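PDB 5LW6: Ddb_g0293866 from Dictyostelium discoideum, which binds ADP-ribose through the macrodomain described here and, as part of a longer protein, probably contributes to sensing and repairing DNA damage. Local coordinates for residues T148-R153 against V214-G219; L56-I61 against H246-A251; S35-P40 against K238-E243; E165-G170 against V201-H206; T63-F68 against N221-K226. All blocks are in the same frame, centred on the assembly; numbering follows the deposited sequence. Where two conformers were deposited one is given.

Overall arrangement
All five contacts belong to one macrodomain, built on a mixed sheet whose central strands are parallel. Contact 1 joins two neighbouring strands, and contact 2, about 10 Å away between centres, packs helix 237-253 on the next strand along. Contact 3 lays the N-terminal arm on an earlier turn of that same helix, its centre about 12 Å from that of contact 2. Contact 5, about 13 Å from contact 1 between centres, ties together loops that leave the C-terminal ends of strands 55-59 and 213-217, the end where macrodomains generally bind ADP-ribose. Contact 4 closes the far flank, about 30 Å from contact 3 between centres and across the chain's centre from it.

Contact 1: T148-R153 against V214-G219; sequences TESTWR and VILVLG
Thr148 lays its methyl CG2 alongside the isobutyl group of Leu216, the two side chains pointing the same way from adjacent strands; CG2 and Leu216 CD2 are only 3.5 Å apart, a tight fit. Chi1 of -173° sets CG2 between the backbone N and the carbonyl carbon, from where it lies beside Leu216 CD2. The backbones are laced in parallel: Thr148 N donates to Ile215 O at 2.8 Å, and Thr148 O accepts from Val217 N. Ser150 N then reaches Val217 O at 3.0 Å. Beyond the paired part, small Ser150 sets CB against Leu218 CD1, and Leu218 CD2 packs on Thr151 O at 3.6 Å. A water bridges Ser150 O and Gly219 O where the chains part. Glu149, on the other face, sends OE2 to Ser62 N. Apolar residues suit the buried run Val214-Leu218, while Thr148 offers Leu216 a methyl and keeps its hydroxyl for a weak bond to Asn160. Such parallel pairing of central strands is characteristic of the alpha/beta/alpha macrodomain core.

Contact 2: L56-I61 against H246-A251; sequences LAFPFI and HSLFNA
Leu248 of the helix meets three apolar side chains of 56-61. It comes tip to tip with Leu56, whose CD2 meets Leu248 CG at 4.0 Å and Leu248 CD1 at 4.1 Å. The other methyl of Leu248, CD2, turns to Phe58 and Ile61: it touches both Phe58 CB at 4.0 Å and Ile61 CD1 at 4.1 Å, with Ile61 sliding past in the opposite direction. Extending CG anti to the backbone N (chi1 176°) carries both methyls of Leu248 toward the strand, and a branched aliphatic tip suits a place with separate neighbours for each branch.

The aromatic part is a T-shaped pair. Phe249 turns its edge to the face of Phe58, with centroids 6.0 Å apart and planes at 87°. Leu56 CD2 also lies at the edge of the Phe249 ring, 4.1 Å from Phe249 CE1, so Leu56 serves both helix residues. No hydrogen bond crosses the interface; large hydrophobic groups fill the distance between sheet and helix.

Strand 56-59 and helix 246-251 run nearly antiparallel, their axes approaching to 11.0 Å. Helix 70-87 adds Ile81 against both rings and Tyr84 stacked on Phe249, while Leu96 of strand 95-101 touches Leu56 and Phe58. Helix 237-253 thus packs on a central strand of the macrodomain sheet beside helix 70-87.

Contact 3: S35-P40 against K238-E243; sequences SKIIGP and KPLLLE
Glu243 and Ile37 slide past each other in opposite directions where the N-terminal arm of the macrodomain lies on its last helix, 237-253. The glutamate leaves the helix with CG anti to the backbone N and then bends at chi2 (61°), which brings the carboxylate up to the backbone of 38-39. There it acts as a two-pronged acceptor: OE2 takes Ile38 N at 3.0 Å and OE1 takes Gly39 N at 2.9 Å. Gripping consecutive amides in this way helps to hold an arm that has no regular secondary structure, and the length of glutamate lets the carboxylate reach from the helix to the arm's backbone. The Ile38-Gly39 peptide presents its N-H to OE1; glycine suits the next step because it readily adopts the positive phi found here (77°) and because the Pro40 ring lies close by.

Ile37 runs back along the glutamate toward the preceding helical turn. Its CD1 passes obliquely over Pro239, 4.1 Å from Pro239 CB, while its CG2 rests 3.3 Å from Glu243 OE1. Leu240 adds an apolar surface, its CD2 lying 4.5 Å from Ile37 CG1. The carboxylate has a second partner, a salt bridge from OE2 to Lys188, whose ammonium group also bonds Lys36 O and should help keep the acid ionised. The two amide bonds differ in direction: Ile38 N comes to OE2 from above the carboxylate plane, 45° out of it, whereas Gly39 N meets OE1 on its syn lone pair.

Contact 4: E165-G170 against V201-H206; sequences EMLDTG and VNSILH
The carbonyl of Met166, the flat group of this contact, receives the hydroxyl of Ser203 above its plane: Ser203 OG lies 46° out of it and donates to Met166 O at 2.8 Å. A water also donates to Met166 O, at 3.0 Å, and accepts from Ile204 N, making a second link. Ser203 is doubly used, since its OG, placed anti to the backbone N (chi1 174°), also accepts from Leu205 N at 3.0 Å. A small hydroxyl residue suits this double role of donor and acceptor.

Beside these polar links lies an apolar patch. Met166, present as selenomethionine, bends at chi3 so that CE touches Leu205 CD2 at 3.5 Å and Ile204 CG2 at 3.6 Å. Leu167 crosses Leu205 at about a right angle, with Leu167 CD2 only 3.4 Å from Leu205 CD1; both pairs with Leu205 are tight. The arrangement is a serine N-cap on the short helix 204-207, which it joins to the C-terminal end of helix 161-167 on the flank of the macrodomain.

Contact 5: T63-F68 against N221-K226; sequences TSTFGF and NMNPNK
Asn223 holds CG anti to its N (chi1 -179°) and, with chi2 near zero, swings ND2 onto Thr65 O at 2.9 Å; the oxygen lies in the amide plane. The backbone of Asn221 puts CB over one face of the Phe66 ring, 3.9 Å from the centroid, a CH-pi contact. Chi1 of 174° then sends CG and OD1 on toward Phe66 CA and CD1, with OD1 3.4 Å from Phe66 CD1, and toward Asn223 N. Phe66 O accepts from Met222 N at 2.7 Å.

Both loops are stiffened from within. Type I turns span Ser64-Gly67 and Asn223-Lys226, and Asn221 and Asn223 each form an Asx turn, Asn221 OD1 taking Asn223 N and Asn223 OD1 taking Asn225 N; asparagine suits both places because its short amide can mimic a backbone group. Asn223 O is held from opposite faces by Asn221 ND2 and Lys226 N. Gly67 ends the first turn with positive phi.

At one end, selenomethionine Met222 curls toward Phe68 in a Met-aromatic contact, with SE oblique to the ring and 4.9 Å from its centroid. At the other, the aliphatic part of Lys226 crosses Thr65, Lys226 CE to Thr65 CG2 3.6 Å, and its long chain carries NZ on to a hydrogen bond with Gln159.

Contact 1: T148-R153 against V214-G219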
# COMPACT_ATOMS: atom_id res chain seq x y z
N THR A 148 4.43 -1.27 0.58
CA THR A 148 5.25 -1.52 -0.60
C THR A 148 4.74 -2.75 -1.35
O THR A 148 4.35 -3.72 -0.73
CB THR A 148 6.74 -1.69 -0.18
OG1 THR A 148 7.58 -1.78 -1.33
CG2 THR A 148 6.98 -2.88 0.69
N GLU A 149 4.83 -2.73 -2.68
CA GLU A 149 4.41 -3.92 -3.46
C GLU A 149 5.47 -5.02 -3.29
O GLU A 149 6.66 -4.72 -3.16
CB GLU A 149 4.30 -3.58 -4.90
CG GLU A 149 3.16 -2.59 -5.12
CD GLU A 149 2.83 -2.30 -6.60
OE1 GLU A 149 3.38 -2.96 -7.56
OE2 GLU A 149 2.10 -1.33 -6.81
N SER A 150 5.00 -6.23 -3.22
CA SER A 150 5.87 -7.39 -3.08
C SER A 150 5.35 -8.54 -3.95
O SER A 150 4.45 -8.37 -4.80
CB SER A 150 5.95 -7.76 -1.59
OG SER A 150 6.90 -8.80 -1.36
N THR A 151 5.92 -9.71 -3.77
CA THR A 151 5.47 -10.89 -4.52
C THR A 151 5.28 -12.00 -3.51
O THR A 151 5.53 -11.82 -2.30
CB THR A 151 6.54 -11.34 -5.57
OG1 THR A 151 7.65 -11.95 -4.89
CG2 THR A 151 7.05 -10.21 -6.45
N TRP A 152 4.88 -13.18 -4.01
CA TRP A 152 4.58 -14.27 -3.11
C TRP A 152 5.76 -14.58 -2.17
O TRP A 152 5.56 -15.06 -1.01
CB TRP A 152 4.09 -15.53 -3.90
CG TRP A 152 5.14 -16.23 -4.60
CD1 TRP A 152 5.59 -15.96 -5.82
CD2 TRP A 152 5.95 -17.31 -4.08
NE1 TRP A 152 6.67 -16.80 -6.12
CE2 TRP A 152 6.87 -17.64 -5.06
CE3 TRP A 152 5.98 -18.01 -2.88
CZ2 TRP A 152 7.82 -18.67 -4.89
CZ3 TRP A 152 6.92 -19.02 -2.71
CH2 TRP A 152 7.81 -19.34 -3.73
N ARG A 153 6.97 -14.31 -2.64
CA ARG A 153 8.16 -14.68 -1.87
C ARG A 153 8.38 -13.84 -0.62
O ARG A 153 9.13 -14.19 0.26
CB ARG A 153 9.41 -14.53 -2.72
CG ARG A 153 9.58 -15.44 -3.90
CD ARG A 153 10.10 -16.80 -3.46
NE ARG A 153 11.55 -17.05 -3.49
CZ ARG A 153 12.28 -17.19 -4.62
NH1 ARG A 153 11.76 -17.01 -5.86
NH2 ARG A 153 13.55 -17.46 -4.50
N VAL A 214 5.72 -1.62 8.25
CA VAL A 214 5.89 -1.80 6.79
C VAL A 214 4.95 -2.92 6.31
O VAL A 214 4.90 -3.97 6.92
CB VAL A 214 7.39 -2.12 6.40
CG1 VAL A 214 7.47 -2.50 4.93
CG2 VAL A 214 8.28 -0.93 6.74
N ILE A 215 4.18 -2.66 5.32
CA ILE A 215 3.18 -3.60 4.86
C ILE A 215 3.55 -4.01 3.43
O ILE A 215 3.70 -3.19 2.51
CB ILE A 215 1.77 -2.94 4.84
CG1 ILE A 215 1.37 -2.39 6.20
CG2 ILE A 215 0.74 -3.90 4.23
CD1 ILE A 215 0.10 -1.53 6.18
N LEU A 216 3.72 -5.31 3.22
CA LEU A 216 4.04 -5.81 1.93
C LEU A 216 2.70 -6.14 1.26
O LEU A 216 1.91 -6.85 1.82
CB LEU A 216 4.83 -7.12 2.13
CG LEU A 216 6.15 -6.98 2.89
CD1 LEU A 216 6.90 -8.30 2.81
CD2 LEU A 216 7.09 -5.98 2.31
N VAL A 217 2.49 -5.62 0.06
CA VAL A 217 1.18 -5.63 -0.59
C VAL A 217 1.31 -6.50 -1.83
O VAL A 217 2.09 -6.19 -2.69
CB VAL A 217 0.86 -4.17 -1.03
CG1 VAL A 217 -0.41 -4.15 -1.85
CG2 VAL A 217 0.74 -3.26 0.19
N LEU A 218 0.55 -7.57 -1.95
CA LEU A 218 0.69 -8.48 -3.07
C LEU A 218 -0.45 -8.18 -4.09
O LEU A 218 -1.50 -8.82 -4.12
CB LEU A 218 0.68 -9.94 -2.57
CG LEU A 218 2.06 -10.43 -2.17
CD1 LEU A 218 2.62 -9.71 -0.98
CD2 LEU A 218 1.97 -11.91 -1.88
N GLY A 219 -0.26 -7.12 -4.86
CA GLY A 219 -1.22 -6.73 -5.87
C GLY A 219 -1.04 -7.66 -7.08
O GLY A 219 -0.10 -8.46 -7.15
O HOH W 1 2.10 -9.53 -5.92

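Contact 2: L56-I61 against H246-A251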
# COMPACT_ATOMS: atom_id res chain seq x y z
N LEU A 56 -1.24 6.26 6.53
CA LEU A 56 -0.73 5.24 5.59
C LEU A 56 -0.24 5.87 4.32
O LEU A 56 -0.99 6.55 3.66
CB LEU A 56 -1.81 4.25 5.20
CG LEU A 56 -1.43 3.21 4.15
CD1 LEU A 56 -0.38 2.23 4.62
CD2 LEU A 56 -2.74 2.55 3.74
N ALA A 57 1.02 5.55 3.96
CA ALA A 57 1.59 5.87 2.69
C ALA A 57 1.58 4.63 1.86
O ALA A 57 2.02 3.57 2.32
CB ALA A 57 3.02 6.34 2.85
N PHE A 58 1.00 4.70 0.65
CA PHE A 58 0.82 3.46 -0.11
C PHE A 58 0.96 3.74 -1.57
O PHE A 58 0.75 4.85 -1.97
CB PHE A 58 -0.52 2.78 0.18
CG PHE A 58 -1.74 3.58 -0.18
CD1 PHE A 58 -2.20 4.57 0.66
CD2 PHE A 58 -2.42 3.31 -1.34
CE1 PHE A 58 -3.33 5.32 0.33
CE2 PHE A 58 -3.59 4.03 -1.69
CZ PHE A 58 -4.05 5.03 -0.82
N PRO A 59 1.41 2.74 -2.35
CA PRO A 59 1.51 2.93 -3.76
C PRO A 59 0.14 2.84 -4.50
O PRO A 59 -0.85 2.40 -3.92
CB PRO A 59 2.47 1.79 -4.16
CG PRO A 59 2.05 0.69 -3.30
CD PRO A 59 1.76 1.36 -1.95
N PHE A 60 0.12 3.33 -5.74
CA PHE A 60 -1.00 3.18 -6.67
C PHE A 60 -0.89 1.75 -7.19
O PHE A 60 -0.17 1.44 -8.16
CB PHE A 60 -0.86 4.25 -7.73
CG PHE A 60 -1.99 4.37 -8.70
CD1 PHE A 60 -3.23 3.83 -8.46
CD2 PHE A 60 -1.83 5.19 -9.87
CE1 PHE A 60 -4.29 4.02 -9.32
CE2 PHE A 60 -2.91 5.35 -10.77
CZ PHE A 60 -4.12 4.75 -10.50
N ILE A 61 -1.56 0.86 -6.46
CA ILE A 61 -1.23 -0.57 -6.52
C ILE A 61 -1.28 -1.10 -7.94
O ILE A 61 -2.25 -0.86 -8.65
CB ILE A 61 -2.14 -1.37 -5.56
CG1 ILE A 61 -2.11 -0.73 -4.14
CG2 ILE A 61 -1.83 -2.85 -5.68
CD1 ILE A 61 -3.00 -1.49 -3.17
N HIS A 246 -8.85 -3.79 -0.13
CA HIS A 246 -9.57 -4.19 1.10
C HIS A 246 -8.65 -4.73 2.17
O HIS A 246 -8.74 -4.36 3.29
CB HIS A 246 -10.68 -5.19 0.77
CG HIS A 246 -11.86 -4.57 0.09
ND1 HIS A 246 -12.63 -5.25 -0.84
CD2 HIS A 246 -12.42 -3.35 0.24
CE1 HIS A 246 -13.59 -4.44 -1.27
NE2 HIS A 246 -13.51 -3.29 -0.60
N SER A 247 -7.75 -5.63 1.79
CA SER A 247 -6.75 -6.15 2.70
C SER A 247 -5.88 -5.07 3.30
O SER A 247 -5.55 -5.09 4.52
CB SER A 247 -5.86 -7.12 1.93
OG SER A 247 -6.65 -8.23 1.65
N LEU A 248 -5.43 -4.16 2.47
CA LEU A 248 -4.60 -3.06 2.95
C LEU A 248 -5.33 -2.24 3.99
O LEU A 248 -4.79 -1.89 5.03
CB LEU A 248 -4.17 -2.24 1.74
CG LEU A 248 -3.38 -0.99 2.04
CD1 LEU A 248 -2.08 -1.33 2.77
CD2 LEU A 248 -3.10 -0.26 0.73
N PHE A 249 -6.57 -1.86 3.70
CA PHE A 249 -7.31 -1.02 4.61
C PHE A 249 -7.77 -1.81 5.81
O PHE A 249 -7.85 -1.27 6.91
CB PHE A 249 -8.49 -0.35 3.89
CG PHE A 249 -8.07 0.64 2.84
CD1 PHE A 249 -6.93 1.46 3.01
CD2 PHE A 249 -8.74 0.75 1.70
CE1 PHE A 249 -6.51 2.36 2.02
CE2 PHE A 249 -8.35 1.66 0.70
CZ PHE A 249 -7.26 2.45 0.87
N ASN A 250 -7.95 -3.11 5.67
CA ASN A 250 -8.19 -3.92 6.84
C ASN A 250 -6.97 -3.90 7.79
O ASN A 250 -7.14 -3.80 9.00
CB ASN A 250 -8.47 -5.38 6.47
CG ASN A 250 -9.81 -5.56 5.85
OD1 ASN A 250 -10.65 -4.67 5.88
ND2 ASN A 250 -10.05 -6.75 5.30
N ALA A 251 -5.78 -3.96 7.25
CA ALA A 251 -4.58 -3.86 8.04
C ALA A 251 -4.52 -2.51 8.74
O ALA A 251 -4.12 -2.39 9.90
CB ALA A 251 -3.36 -4.08 7.22

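Contact 3: S35-P40 against K238-E243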
# COMPACT_ATOMS: atom_id res chain seq x y z
N SER A 35 -5.84 -17.08 -0.59
CA SER A 35 -6.16 -16.19 -1.75
C SER A 35 -7.68 -15.90 -1.88
O SER A 35 -8.08 -15.02 -2.65
CB SER A 35 -5.60 -16.77 -3.08
OG SER A 35 -4.90 -15.74 -3.80
N LYS A 36 -8.48 -16.67 -1.15
CA LYS A 36 -9.91 -16.45 -0.95
C LYS A 36 -10.26 -15.01 -0.61
O LYS A 36 -9.72 -14.47 0.35
CB LYS A 36 -10.39 -17.30 0.22
CG LYS A 36 -11.90 -17.27 0.44
CD LYS A 36 -12.31 -17.86 1.79
CE LYS A 36 -13.77 -17.59 2.16
NZ LYS A 36 -14.70 -18.50 1.44
N ILE A 37 -11.21 -14.44 -1.35
CA ILE A 37 -11.68 -13.02 -1.16
C ILE A 37 -12.49 -12.84 0.10
O ILE A 37 -13.48 -13.51 0.30
CB ILE A 37 -12.44 -12.55 -2.39
CG1 ILE A 37 -11.43 -12.52 -3.55
CG2 ILE A 37 -13.10 -11.17 -2.19
CD1 ILE A 37 -11.88 -11.84 -4.83
N ILE A 38 -12.08 -11.90 0.96
CA ILE A 38 -12.67 -11.71 2.26
C ILE A 38 -13.37 -10.36 2.40
O ILE A 38 -14.29 -10.23 3.18
CB ILE A 38 -11.55 -11.98 3.32
CG1 ILE A 38 -11.57 -13.48 3.59
CG2 ILE A 38 -11.67 -11.18 4.60
CD1 ILE A 38 -10.43 -13.97 4.44
N GLY A 39 -12.94 -9.37 1.61
CA GLY A 39 -13.60 -8.06 1.56
C GLY A 39 -13.23 -7.23 2.75
O GLY A 39 -12.34 -7.61 3.52
N PRO A 40 -13.93 -6.10 2.93
CA PRO A 40 -13.61 -5.13 3.99
C PRO A 40 -14.09 -5.56 5.34
O PRO A 40 -15.20 -6.11 5.46
CB PRO A 40 -14.38 -3.89 3.58
CG PRO A 40 -15.45 -4.36 2.66
CD PRO A 40 -15.06 -5.68 2.11
N LYS A 238 -9.31 -7.85 -11.91
CA LYS A 238 -10.01 -6.74 -11.19
C LYS A 238 -10.52 -7.04 -9.76
O LYS A 238 -10.28 -6.25 -8.82
CB LYS A 238 -11.08 -6.12 -12.09
CG LYS A 238 -10.50 -5.47 -13.37
CD LYS A 238 -11.54 -4.57 -14.05
CE LYS A 238 -11.79 -4.85 -15.51
NZ LYS A 238 -13.17 -4.40 -15.90
N PRO A 239 -11.16 -8.20 -9.55
CA PRO A 239 -11.52 -8.61 -8.24
C PRO A 239 -10.35 -8.74 -7.26
O PRO A 239 -10.47 -8.38 -6.11
CB PRO A 239 -12.18 -9.97 -8.47
CG PRO A 239 -12.70 -9.90 -9.83
CD PRO A 239 -11.74 -9.10 -10.59
N LEU A 240 -9.24 -9.30 -7.72
CA LEU A 240 -8.08 -9.40 -6.84
C LEU A 240 -7.41 -8.05 -6.57
O LEU A 240 -6.91 -7.86 -5.47
CB LEU A 240 -7.10 -10.40 -7.37
CG LEU A 240 -7.47 -11.87 -7.07
CD1 LEU A 240 -6.53 -12.72 -7.88
CD2 LEU A 240 -7.44 -12.25 -5.60
N LEU A 241 -7.42 -7.12 -7.50
CA LEU A 241 -6.84 -5.79 -7.15
C LEU A 241 -7.72 -5.12 -6.09
O LEU A 241 -7.24 -4.50 -5.13
CB LEU A 241 -6.69 -4.93 -8.37
CG LEU A 241 -6.08 -3.56 -8.14
CD1 LEU A 241 -4.67 -3.71 -7.65
CD2 LEU A 241 -6.15 -2.80 -9.44
N LEU A 242 -9.04 -5.18 -6.24
CA LEU A 242 -9.91 -4.67 -5.21
C LEU A 242 -9.69 -5.31 -3.88
O LEU A 242 -9.67 -4.61 -2.85
CB LEU A 242 -11.39 -4.76 -5.63
CG LEU A 242 -12.39 -4.27 -4.59
CD1 LEU A 242 -12.32 -2.80 -4.42
CD2 LEU A 242 -13.78 -4.74 -5.00
N GLU A 243 -9.56 -6.64 -3.87
CA GLU A 243 -9.32 -7.34 -2.63
C GLU A 243 -8.00 -6.88 -1.99
O GLU A 243 -7.90 -6.84 -0.77
CB GLU A 243 -9.26 -8.84 -2.89
CG GLU A 243 -8.97 -9.71 -1.69
CD GLU A 243 -9.93 -9.70 -0.51
OE1 GLU A 243 -11.06 -9.14 -0.53
OE2 GLU A 243 -9.53 -10.38 0.51

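Contact 4: E165-G170 against V201-H206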
# COMPACT_ATOMS: atom_id res chain seq x y z
N GLU A 165 17.21 -1.72 1.76
CA GLU A 165 18.52 -1.29 2.25
C GLU A 165 18.44 -0.49 3.53
O GLU A 165 19.23 -0.65 4.44
CB GLU A 165 19.21 -0.56 1.15
CG GLU A 165 19.66 -1.65 0.24
CD GLU A 165 20.22 -1.27 -1.09
OE1 GLU A 165 20.31 -2.22 -1.90
OE2 GLU A 165 20.59 -0.10 -1.37
N MSE A 166 17.36 0.26 3.66
CA MSE A 166 17.11 1.05 4.79
C MSE A 166 16.69 0.24 6.00
O MSE A 166 16.90 0.67 7.07
CB MSE A 166 16.05 2.11 4.42
CG MSE A 166 16.59 3.06 3.36
SE MSE A 166 15.04 4.14 2.66
CE MSE A 166 15.02 5.43 4.15
N LEU A 167 16.08 -0.92 5.79
CA LEU A 167 15.56 -1.81 6.85
C LEU A 167 16.65 -2.79 7.29
O LEU A 167 16.57 -3.30 8.40
CB LEU A 167 14.37 -2.64 6.32
CG LEU A 167 13.07 -1.84 6.05
CD1 LEU A 167 12.10 -2.56 5.13
CD2 LEU A 167 12.43 -1.50 7.39
N ASP A 168 17.64 -2.96 6.41
CA ASP A 168 18.61 -4.08 6.34
C ASP A 168 17.94 -5.35 5.81
O ASP A 168 17.13 -5.96 6.50
CB ASP A 168 19.23 -4.41 7.68
CG ASP A 168 20.38 -5.44 7.53
OD1 ASP A 168 21.47 -5.02 7.10
OD2 ASP A 168 20.14 -6.66 7.72
N THR A 169 18.25 -5.69 4.57
CA THR A 169 17.59 -6.77 3.84
C THR A 169 17.53 -8.08 4.61
O THR A 169 16.48 -8.66 4.77
CB THR A 169 18.25 -6.99 2.50
OG1 THR A 169 18.13 -5.78 1.74
CG2 THR A 169 17.60 -8.11 1.72
N GLY A 170 18.70 -8.52 5.10
CA GLY A 170 18.75 -9.83 5.77
C GLY A 170 17.88 -9.83 7.00
O GLY A 170 17.09 -10.76 7.26
N VAL A 201 14.04 -1.67 14.99
CA VAL A 201 13.68 -0.47 15.67
C VAL A 201 14.68 0.67 15.45
O VAL A 201 14.33 1.85 15.54
CB VAL A 201 13.49 -0.76 17.20
CG1 VAL A 201 14.79 -0.91 17.94
CG2 VAL A 201 12.67 0.34 17.85
N ASN A 202 15.90 0.31 15.18
CA ASN A 202 16.92 1.33 14.98
C ASN A 202 17.06 1.83 13.55
O ASN A 202 17.87 2.72 13.31
CB ASN A 202 18.25 0.84 15.45
CG ASN A 202 18.29 0.64 16.95
OD1 ASN A 202 18.74 -0.41 17.40
ND2 ASN A 202 17.77 1.56 17.71
N SER A 203 16.26 1.30 12.63
CA SER A 203 16.25 1.70 11.21
C SER A 203 15.96 3.20 11.13
O SER A 203 15.14 3.72 11.85
CB SER A 203 15.15 0.97 10.44
OG SER A 203 15.00 1.46 9.03
N ILE A 204 16.55 3.87 10.14
CA ILE A 204 16.18 5.27 9.85
C ILE A 204 14.68 5.39 9.60
O ILE A 204 14.03 6.41 9.90
CB ILE A 204 16.98 5.77 8.61
CG1 ILE A 204 16.80 7.27 8.43
CG2 ILE A 204 16.57 5.05 7.36
CD1 ILE A 204 17.84 7.88 7.56
N LEU A 205 14.09 4.33 9.05
CA LEU A 205 12.70 4.39 8.72
C LEU A 205 11.88 4.64 9.98
O LEU A 205 10.85 5.34 9.95
CB LEU A 205 12.20 3.14 8.00
CG LEU A 205 12.78 3.09 6.64
CD1 LEU A 205 12.65 1.66 6.23
CD2 LEU A 205 12.19 4.01 5.64
N HIS A 206 12.24 4.00 11.07
CA HIS A 206 11.52 4.15 12.32
C HIS A 206 11.93 5.36 13.14
O HIS A 206 11.13 6.19 13.54
CB HIS A 206 11.70 2.87 13.16
CG HIS A 206 10.95 2.92 14.47
ND1 HIS A 206 9.61 3.13 14.54
CD2 HIS A 206 11.37 2.84 15.77
CE1 HIS A 206 9.21 3.20 15.80
NE2 HIS A 206 10.26 3.02 16.58
O HOH W 2 18.60 2.58 8.55

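Contact 5: T63-F68 against N221-K226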
# COMPACT_ATOMS: atom_id res chain seq x y z
N THR A 63 0.27 -0.38 -10.71
CA THR A 63 0.27 0.48 -11.88
C THR A 63 1.59 0.69 -12.52
O THR A 63 1.67 1.16 -13.66
CB THR A 63 -0.31 1.88 -11.63
OG1 THR A 63 0.40 2.57 -10.64
CG2 THR A 63 -1.76 1.75 -11.22
N SER A 64 2.66 0.45 -11.88
CA SER A 64 3.81 0.84 -12.79
C SER A 64 4.46 -0.40 -13.34
O SER A 64 4.00 -0.97 -14.38
CB SER A 64 4.74 1.82 -12.12
OG SER A 64 4.76 1.54 -10.74
N THR A 65 5.42 -0.93 -12.60
CA THR A 65 6.08 -2.16 -13.04
C THR A 65 5.14 -3.32 -13.35
O THR A 65 5.37 -4.04 -14.32
CB THR A 65 7.11 -2.57 -11.95
OG1 THR A 65 8.08 -1.52 -11.83
CG2 THR A 65 7.80 -3.84 -12.26
N PHE A 66 4.11 -3.54 -12.49
CA PHE A 66 3.12 -4.63 -12.71
C PHE A 66 2.20 -4.47 -13.90
O PHE A 66 1.47 -5.41 -14.32
CB PHE A 66 2.32 -4.87 -11.43
CG PHE A 66 3.09 -5.66 -10.38
CD1 PHE A 66 4.44 -5.90 -10.50
CD2 PHE A 66 2.45 -6.12 -9.24
CE1 PHE A 66 5.15 -6.59 -9.51
CE2 PHE A 66 3.15 -6.78 -8.22
CZ PHE A 66 4.52 -7.02 -8.35
N GLY A 67 2.14 -3.26 -14.41
CA GLY A 67 1.45 -3.07 -15.64
C GLY A 67 -0.04 -3.20 -15.63
O GLY A 67 -0.64 -3.43 -16.68
N PHE A 68 -0.70 -2.94 -14.51
CA PHE A 68 -2.13 -3.09 -14.47
C PHE A 68 -2.72 -1.96 -15.30
O PHE A 68 -2.20 -0.86 -15.30
CB PHE A 68 -2.67 -2.98 -13.06
CG PHE A 68 -3.98 -3.66 -12.85
CD1 PHE A 68 -5.14 -3.02 -13.16
CD2 PHE A 68 -4.06 -4.96 -12.35
CE1 PHE A 68 -6.35 -3.68 -12.99
CE2 PHE A 68 -5.27 -5.57 -12.10
CZ PHE A 68 -6.42 -4.94 -12.43
N ASN A 221 -0.09 -8.73 -10.69
CA ASN A 221 0.89 -8.43 -11.72
C ASN A 221 0.38 -8.86 -13.09
O ASN A 221 -0.09 -9.97 -13.29
CB ASN A 221 2.18 -9.22 -11.48
CG ASN A 221 3.15 -9.04 -12.61
OD1 ASN A 221 3.40 -7.92 -13.01
ND2 ASN A 221 3.71 -10.16 -13.13
N MSE A 222 0.52 -7.96 -14.01
CA MSE A 222 0.17 -8.22 -15.38
C MSE A 222 1.38 -8.34 -16.29
O MSE A 222 1.19 -8.65 -17.49
CB MSE A 222 -0.67 -7.08 -15.98
CG MSE A 222 -1.94 -6.73 -15.19
SE MSE A 222 -3.22 -8.11 -15.01
CE MSE A 222 -3.68 -8.22 -16.95
N ASN A 223 2.60 -8.06 -15.79
CA ASN A 223 3.84 -7.95 -16.57
C ASN A 223 4.51 -9.32 -16.70
O ASN A 223 5.04 -9.83 -15.69
CB ASN A 223 4.77 -6.94 -15.88
CG ASN A 223 6.06 -6.72 -16.62
OD1 ASN A 223 6.40 -7.49 -17.53
ND2 ASN A 223 6.79 -5.68 -16.21
N PRO A 224 4.51 -9.91 -17.92
CA PRO A 224 5.17 -11.20 -18.20
C PRO A 224 6.59 -11.36 -17.61
O PRO A 224 6.99 -12.48 -17.29
CB PRO A 224 5.23 -11.19 -19.74
CG PRO A 224 4.06 -10.35 -20.16
CD PRO A 224 4.12 -9.23 -19.18
N ASN A 225 7.33 -10.27 -17.43
CA ASN A 225 8.71 -10.35 -16.93
C ASN A 225 8.83 -10.44 -15.45
O ASN A 225 9.94 -10.61 -14.93
CB ASN A 225 9.54 -9.13 -17.37
CG ASN A 225 9.53 -8.91 -18.87
OD1 ASN A 225 9.43 -7.76 -19.34
ND2 ASN A 225 9.62 -9.99 -19.62
N LYS A 226 7.71 -10.31 -14.74
CA LYS A 226 7.69 -10.41 -13.27
C LYS A 226 6.92 -11.68 -12.86
O LYS A 226 6.15 -12.20 -13.69
CB LYS A 226 7.05 -9.11 -12.71
CG LYS A 226 7.83 -7.83 -13.07
CD LYS A 226 9.20 -7.76 -12.38
CE LYS A 226 10.04 -6.57 -12.86
NZ LYS A 226 11.22 -6.35 -11.97